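HTH cro/C1-type domain-containing protein (Pseudomonas aeruginosa PAO1, PDB 7CSW) probably binds DNA through a helix-turn-helix domain of the Cro/C1 type. Local coordinates at residues E13-E18 against D43-Q48. Numbering follows the deposited sequence.
Sequences EILRDE and DIVREQ
In the all-helical Cro/C1-type domain, the first helix, 11-23, packs Leu15 and Arg16 against Ile44 and Val45, at the C-terminal end of helix 38-45. Val45 is the residue most covered across the contact: its CG1 lies against the aliphatic stem of Arg16, 3.6 Å from CD, with CB almost as near. Its other branch, CG2, approaches Leu15 CD2 more loosely, at 4.2 Å. Leu15 CD2 also reaches Ile44 CG2 at 3.8 Å. These side chains meet at roughly right angles and grade into the domain core, where Trp70 and Phe63 touch Leu15 and Met55 touches Ile44. By sequence position, helices 27-34 and 38-45 match the helix-turn-helix pair of this family, and the contact joins the C-terminal end of the second of them to helix 11-23, its nearest atom about 5 Å from the bound nucleic acid. Just beyond that end, Glu47 adopts positive phi (57°) in a Schellman motif, its N bonded to Ile44 O and Gln48 N to Asp43 O. The CB of Glu47 points toward helix 11-23, and the chain, extended beyond CG, carries the carboxylate there. Glu47 OE1 forms a long salt bridge of 3.9 Å with Arg16 NH2, the guanidinium and carboxylate planes only 12° apart. A bend at chi3 (48°) lets Arg16 rest CD on Val45 while its guanidinium also pairs, through NH1, with Asp17 OD1. Glu47 OE1 lies 3.6 Å from Glu13 CB. The two glutamate carboxylates are close as well, and one water donates to OE2 of both; with Arg16 it would be expected to ease their repulsion.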
# COMPACT_ATOMS: atom_id res chain seq x y z
N GLU A 13 -3.75 7.88 13.32
CA GLU A 13 -3.54 9.09 14.11
C GLU A 13 -4.06 10.32 13.39
O GLU A 13 -4.66 11.21 14.00
CB GLU A 13 -2.06 9.25 14.46
CG GLU A 13 -1.81 10.39 15.43
CD GLU A 13 -0.33 10.68 15.64
OE1 GLU A 13 0.05 11.87 15.56
OE2 GLU A 13 0.43 9.72 15.88
N ILE A 14 -3.85 10.39 12.07
CA ILE A 14 -4.41 11.48 11.28
C ILE A 14 -5.93 11.42 11.27
O ILE A 14 -6.62 12.42 11.50
CB ILE A 14 -3.85 11.46 9.84
CG1 ILE A 14 -2.43 12.01 9.81
CG2 ILE A 14 -4.71 12.32 8.93
CD1 ILE A 14 -1.38 11.01 10.10
N LEU A 15 -6.49 10.22 11.03
CA LEU A 15 -7.93 10.05 11.05
C LEU A 15 -8.52 10.57 12.36
O LEU A 15 -9.46 11.36 12.36
CB LEU A 15 -8.31 8.58 10.85
CG LEU A 15 -9.81 8.26 10.94
CD1 LEU A 15 -10.63 9.21 10.06
CD2 LEU A 15 -10.06 6.82 10.54
N ARG A 16 -7.95 10.13 13.48
CA ARG A 16 -8.47 10.57 14.78
C ARG A 16 -8.23 12.06 15.01
O ARG A 16 -9.17 12.80 15.31
CB ARG A 16 -7.82 9.75 15.90
CG ARG A 16 -8.14 10.23 17.30
CD ARG A 16 -7.49 9.33 18.34
NE ARG A 16 -6.08 9.09 18.04
CZ ARG A 16 -5.08 9.87 18.45
NH1 ARG A 16 -5.34 10.94 19.19
NH2 ARG A 16 -3.83 9.57 18.12
N ASP A 17 -6.99 12.52 14.84
CA ASP A 17 -6.67 13.90 15.22
C ASP A 17 -7.14 14.92 14.19
O ASP A 17 -7.68 15.97 14.55
CB ASP A 17 -5.17 14.05 15.48
CG ASP A 17 -4.72 13.27 16.70
OD1 ASP A 17 -5.59 12.79 17.46
OD2 ASP A 17 -3.49 13.15 16.91
N GLU A 18 -6.95 14.62 12.90
CA GLU A 18 -7.24 15.59 11.85
C GLU A 18 -8.70 15.61 11.42
O GLU A 18 -9.14 16.59 10.81
CB GLU A 18 -6.37 15.31 10.61
CG GLU A 18 -4.91 15.67 10.76
CD GLU A 18 -4.72 17.04 11.35
OE1 GLU A 18 -4.25 17.12 12.51
OE2 GLU A 18 -5.06 18.03 10.67
N ASP A 43 -10.50 -0.01 15.12
CA ASP A 43 -9.17 -0.62 15.01
C ASP A 43 -8.19 0.30 14.29
O ASP A 43 -6.99 0.31 14.63
CB ASP A 43 -9.29 -1.97 14.29
CG ASP A 43 -9.97 -3.03 15.15
OD1 ASP A 43 -10.08 -2.83 16.38
OD2 ASP A 43 -10.40 -4.05 14.59
N ILE A 44 -8.66 1.05 13.30
CA ILE A 44 -7.80 2.04 12.63
C ILE A 44 -7.38 3.13 13.61
O ILE A 44 -6.20 3.47 13.71
CB ILE A 44 -8.52 2.62 11.40
CG1 ILE A 44 -8.68 1.54 10.32
CG2 ILE A 44 -7.76 3.82 10.82
CD1 ILE A 44 -9.49 1.99 9.13
N VAL A 45 -8.35 3.68 14.35
CA VAL A 45 -8.05 4.78 15.26
C VAL A 45 -7.13 4.34 16.40
O VAL A 45 -6.30 5.13 16.88
CB VAL A 45 -9.36 5.40 15.80
CG1 VAL A 45 -9.07 6.41 16.90
CG2 VAL A 45 -10.13 6.06 14.66
N ARG A 46 -7.26 3.09 16.86
CA ARG A 46 -6.33 2.55 17.84
C ARG A 46 -4.98 2.17 17.23
O ARG A 46 -4.13 1.60 17.93
CB ARG A 46 -6.93 1.32 18.54
CG ARG A 46 -8.16 1.59 19.44
CD ARG A 46 -8.51 0.37 20.33
NE ARG A 46 -7.37 -0.54 20.54
CZ ARG A 46 -7.17 -1.67 19.87
NH1 ARG A 46 -8.04 -2.06 18.93
NH2 ARG A 46 -6.10 -2.42 20.11
N GLU A 47 -4.78 2.45 15.94
CA GLU A 47 -3.53 2.13 15.24
C GLU A 47 -3.20 0.65 15.31
O GLU A 47 -2.03 0.26 15.43
CB GLU A 47 -2.38 3.00 15.76
CG GLU A 47 -2.75 4.47 15.81
CD GLU A 47 -1.62 5.36 16.31
OE1 GLU A 47 -1.92 6.47 16.80
OE2 GLU A 47 -0.44 4.96 16.21
N GLN A 48 -4.23 -0.20 15.21
CA GLN A 48 -4.04 -1.64 15.14
C GLN A 48 -4.43 -2.23 13.79
O GLN A 48 -4.24 -3.43 13.57
CB GLN A 48 -4.83 -2.33 16.25
CG GLN A 48 -4.13 -2.23 17.61
CD GLN A 48 -2.89 -3.14 17.71
OE1 GLN A 48 -1.84 -2.72 18.21
NE2 GLN A 48 -3.02 -4.38 17.25
O HOH W 1 0.99 7.06 14.93